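Local coordinates for uncharacterized protein (Helicobacter pylori, PDB 4O5J) that probably binds sialic acid-bearing glycans as the outer-membrane adhesin SabA, through an extracellular, largely helical adhesion domain that would attach the bacterium to host cells, at residues Leu197-Gln201 with Ile250-Gln254; Lys151-Ala156 with Gln202-Ile207. All coordinates share one frame; numbering follows the deposited sequence.

Interaction 1 of 2, residues Leu197-Gln201 with Ile250-Gln254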
# COMPACT_ATOMS: atom_id res chain seq x y z
N LEU A 197 5.48 10.51 4.21
CA LEU A 197 6.05 9.15 4.22
C LEU A 197 7.44 9.16 4.84
O LEU A 197 7.81 8.26 5.61
CB LEU A 197 6.07 8.52 2.85
CG LEU A 197 4.64 8.25 2.34
CD1 LEU A 197 4.70 7.79 0.91
CD2 LEU A 197 3.96 7.20 3.23
N ASN A 198 8.23 10.21 4.52
CA ASN A 198 9.57 10.30 5.07
C ASN A 198 9.56 10.48 6.62
O ASN A 198 10.35 9.88 7.32
CB ASN A 198 10.29 11.49 4.41
CG ASN A 198 11.66 11.69 5.01
OD1 ASN A 198 11.85 12.57 5.80
ND2 ASN A 198 12.57 10.84 4.71
N LEU A 199 8.65 11.31 7.13
CA LEU A 199 8.56 11.49 8.56
C LEU A 199 8.11 10.16 9.21
O LEU A 199 8.66 9.74 10.24
CB LEU A 199 7.59 12.63 8.88
CG LEU A 199 8.10 14.03 8.54
CD1 LEU A 199 6.94 15.04 8.60
CD2 LEU A 199 9.22 14.45 9.47
N ALA A 200 7.12 9.51 8.61
CA ALA A 200 6.61 8.21 9.09
C ALA A 200 7.77 7.20 9.13
O ALA A 200 7.97 6.54 10.16
CB ALA A 200 5.50 7.67 8.18
N GLN A 201 8.52 7.11 8.05
CA GLN A 201 9.64 6.18 7.95
C GLN A 201 10.65 6.44 9.12
O GLN A 201 11.10 5.51 9.80
CB GLN A 201 10.29 6.30 6.58
CG GLN A 201 11.52 5.46 6.39
CD GLN A 201 11.12 4.05 6.10
OE1 GLN A 201 10.53 3.77 5.04
NE2 GLN A 201 11.41 3.12 7.04
N ILE A 250 5.41 1.41 4.53
CA ILE A 250 5.95 2.76 4.13
C ILE A 250 6.84 2.70 2.88
O ILE A 250 6.55 3.36 1.87
CB ILE A 250 6.62 3.45 5.31
CG1 ILE A 250 5.58 3.61 6.42
CG2 ILE A 250 7.22 4.83 4.91
CD1 ILE A 250 6.16 3.74 7.79
N PRO A 251 7.91 1.88 2.88
CA PRO A 251 8.75 1.80 1.69
C PRO A 251 7.97 1.32 0.48
O PRO A 251 8.22 1.78 -0.62
CB PRO A 251 9.82 0.75 2.04
CG PRO A 251 9.82 0.68 3.52
CD PRO A 251 8.41 0.99 3.95
N ILE A 252 7.00 0.42 0.70
CA ILE A 252 6.17 -0.05 -0.41
C ILE A 252 5.39 1.12 -1.00
O ILE A 252 5.32 1.29 -2.23
CB ILE A 252 5.18 -1.16 0.02
CG1 ILE A 252 5.94 -2.43 0.35
CG2 ILE A 252 4.17 -1.44 -1.06
CD1 ILE A 252 5.04 -3.54 0.98
N LEU A 253 4.79 1.92 -0.13
CA LEU A 253 4.01 3.07 -0.57
C LEU A 253 4.96 4.13 -1.26
O LEU A 253 4.62 4.68 -2.30
CB LEU A 253 3.29 3.64 0.61
CG LEU A 253 2.06 4.43 0.32
CD1 LEU A 253 1.23 3.84 -0.77
CD2 LEU A 253 1.28 4.44 1.59
N GLN A 254 6.16 4.35 -0.70
CA GLN A 254 7.14 5.26 -1.33
C GLN A 254 7.44 4.79 -2.71
O GLN A 254 7.50 5.60 -3.66
CB GLN A 254 8.44 5.40 -0.56
CG GLN A 254 8.25 6.08 0.78
CD GLN A 254 9.45 5.94 1.73
OE1 GLN A 254 9.95 4.82 1.96
NE2 GLN A 254 9.94 7.08 2.29
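Ile250 packs against Leu197, Ala200 and Gln201 with both of its branches, and these van der Waals contacts make up much of the interface. Its CD1 makes an apolar contact with Ala200 CB at 4.0 Å, where the single methyl of alanine leaves room for the long branch. CG1 sits beside the backbone N (chi1 -59°), which leaves CG2 anti to it, facing the other helix, with Ile250 CG2 3.6 Å from the backbone O of Leu197. Further along, the apolar side chains of Leu197 and Leu253 cross at about a right angle, and Leu197 CD2 lies 4.2 Å from Leu253 CD2. Leu253 continues the apolar layer onto Val87 and Val90 of helix 82-101.

Two glutamine side chains border this apolar part. Leu197 and Gln254 run past each other in opposite directions, and the aliphatic part of the glutamine does the touching, with Gln254 CG 3.9 Å from Leu197 CB. Gln201 leaves its helix with CG anti to the backbone N and then bends at chi2 (79°), bringing its amide oxygen over Ile250 CG2, with Gln201 OE1 3.5 Å from Ile250 CG2, and against the ring of Pro251. Its NE2 is hydrogen-bonded to Asp205 one turn on, which helps fix the amide's rotation. Glutamine suits position 201, since its methylenes pack while its amide can bond at the partly exposed border.

The axes of the two short segments approach to 10.1 Å at 159° between their directions, the near-antiparallel packing of neighbouring helices in a helical bundle, here within the adhesion domain.

Interaction 2 of 2, residues Lys151-Ala156 with Gln202-Ile207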
# COMPACT_ATOMS: atom_id res chain seq x y z
N LYS A 151 13.18 13.03 20.36
CA LYS A 151 13.22 12.78 18.92
C LYS A 151 11.94 12.13 18.38
O LYS A 151 11.43 12.54 17.33
CB LYS A 151 14.43 11.91 18.56
CG LYS A 151 15.79 12.58 18.86
CD LYS A 151 17.01 11.95 18.16
CE LYS A 151 17.26 10.52 18.58
NZ LYS A 151 18.25 9.89 17.64
N MET A 152 11.41 11.12 19.08
CA MET A 152 10.19 10.46 18.60
C MET A 152 9.03 11.44 18.61
O MET A 152 8.32 11.60 17.59
CB MET A 152 9.82 9.25 19.46
CG MET A 152 10.82 8.11 19.37
SD MET A 152 10.30 6.73 20.48
CE MET A 152 11.62 5.57 20.15
N LYS A 153 8.84 12.07 19.76
CA LYS A 153 7.71 13.03 19.94
C LYS A 153 7.74 14.12 18.84
O LYS A 153 6.71 14.47 18.24
CB LYS A 153 7.79 13.66 21.32
CG LYS A 153 6.62 14.57 21.63
CD LYS A 153 5.23 13.81 21.62
CE LYS A 153 4.21 14.68 22.27
NZ LYS A 153 2.84 14.01 22.36
N LYS A 154 8.93 14.66 18.55
CA LYS A 154 9.04 15.68 17.53
C LYS A 154 8.62 15.13 16.15
O LYS A 154 7.80 15.77 15.44
CB LYS A 154 10.50 16.23 17.51
CG LYS A 154 10.88 17.05 16.31
CD LYS A 154 10.12 18.31 16.16
CE LYS A 154 10.81 19.26 15.08
NZ LYS A 154 9.76 20.32 14.78
N LEU A 155 9.13 13.96 15.78
CA LEU A 155 8.71 13.32 14.52
C LEU A 155 7.19 13.10 14.48
O LEU A 155 6.55 13.37 13.44
CB LEU A 155 9.43 12.01 14.29
CG LEU A 155 10.91 12.13 13.93
CD1 LEU A 155 11.60 10.77 14.03
CD2 LEU A 155 11.09 12.77 12.53
N ALA A 156 6.62 12.65 15.61
CA ALA A 156 5.17 12.39 15.68
C ALA A 156 4.38 13.68 15.47
O ALA A 156 3.37 13.69 14.75
CB ALA A 156 4.78 11.73 17.01
N GLN A 202 10.97 7.71 9.36
CA GLN A 202 11.92 8.01 10.40
C GLN A 202 11.39 7.62 11.79
O GLN A 202 12.15 7.16 12.64
CB GLN A 202 12.24 9.53 10.42
CG GLN A 202 12.97 10.03 9.17
CD GLN A 202 13.26 11.53 9.28
OE1 GLN A 202 13.91 12.01 10.22
NE2 GLN A 202 12.72 12.26 8.36
N LEU A 203 10.13 7.93 12.04
CA LEU A 203 9.51 7.59 13.31
C LEU A 203 9.51 6.06 13.57
O LEU A 203 10.05 5.57 14.60
CB LEU A 203 8.12 8.17 13.40
CG LEU A 203 7.30 7.85 14.64
CD1 LEU A 203 8.08 8.23 15.92
CD2 LEU A 203 5.93 8.52 14.59
N MET A 204 8.96 5.31 12.62
CA MET A 204 8.94 3.84 12.75
C MET A 204 10.35 3.28 12.85
O MET A 204 10.60 2.35 13.64
CB MET A 204 8.22 3.21 11.59
CG MET A 204 6.76 3.64 11.47
SD MET A 204 5.77 3.29 12.96
CE MET A 204 5.22 1.57 12.57
N ASP A 205 11.30 3.84 12.09
CA ASP A 205 12.71 3.35 12.16
C ASP A 205 13.26 3.59 13.56
O ASP A 205 13.93 2.72 14.12
CB ASP A 205 13.61 4.05 11.18
CG ASP A 205 13.37 3.59 9.76
OD1 ASP A 205 12.57 2.62 9.60
OD2 ASP A 205 13.92 4.20 8.77
N LEU A 206 12.99 4.76 14.12
CA LEU A 206 13.52 5.11 15.41
C LEU A 206 12.91 4.19 16.47
O LEU A 206 13.62 3.69 17.37
CB LEU A 206 13.23 6.58 15.74
CG LEU A 206 13.82 7.09 17.05
CD1 LEU A 206 15.31 6.73 17.12
CD2 LEU A 206 13.62 8.58 17.17
N ILE A 207 11.60 3.98 16.40
CA ILE A 207 10.95 3.06 17.32
C ILE A 207 11.54 1.64 17.24
O ILE A 207 11.86 0.99 18.27
CB ILE A 207 9.43 3.02 17.08
CG1 ILE A 207 8.82 4.42 17.42
CG2 ILE A 207 8.76 1.87 17.92
CD1 ILE A 207 7.35 4.56 17.12
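Met152 and Leu206 belong to the close-packed part of the contact, crossing obliquely with Met152 CG 3.6 Å from Leu206 CD2. The methionine chain is extended beyond CG, and this carries its methyl across to the next residue, where Met152 CE lies 3.8 Å from Ile207 CA. An unbranched, flexible side chain is well suited to following the partner helix in this way. Leu155 fills the middle, where the backbones come nearest: Leu155 CB lies 4.2 Å from Leu203 CB, and its CD1 packs on the backbone N of Leu203 and on Leu206 CD2. Leu203 splits its two methyls between successive turns of helix 146-163: CD1 faces Met152, while Leu203 CD2 sits 4.2 Å from Ala156 CB. The small alanine accommodates that methyl beside the backbone. Trp98 of helix 82-101 touches both Met152 and Ala156, covering this buried side.

Toward solvent the contact becomes looser and more mixed. Gln202 crosses Leu155 at about a right angle; both delta methyls of the leucine rest on the glutamine's CB, and Leu155 CD2 is 3.7 Å from Gln202 OE1, while NE2 makes a weak hydrogen bond to Asn198. With Lys151 CB 3.7 Å from Leu206 CD2, the apolar root of the lysine covers the leucine methyl while the rest of the chain runs out to the exposed surface.

With segment axes 9.5 Å apart and running at 157° to each other, leucines in the middle, Met152 and Ala156 on the buried side, and Gln202 and Lys151 at the solvent border, this is an amphipathic antiparallel helix pair of an alpha-helical bundle.

In the fold
Both interactions use helix 193-209, which packs on helix 241-268 through interaction 1 and on helix 146-163 through interaction 2, their centres about 12 Å apart. Along the chain the order is 151-156, 197-201, 202-207, 250-254, so the two pairings alternate, and different faces of the middle helix serve the two partners. They touch directly: Ile250 CD1 packs on Met204 CG at 3.7 Å, and Leu199 rests on Leu155. Helix 82-101 contacts residues of both. Interaction 1 lies nearer the centre of the chain, about 10 Å from it, against about 21 Å for interaction 2. Together they join three helices that follow one another along the chain into part of the helical bundle of the adhesion domain.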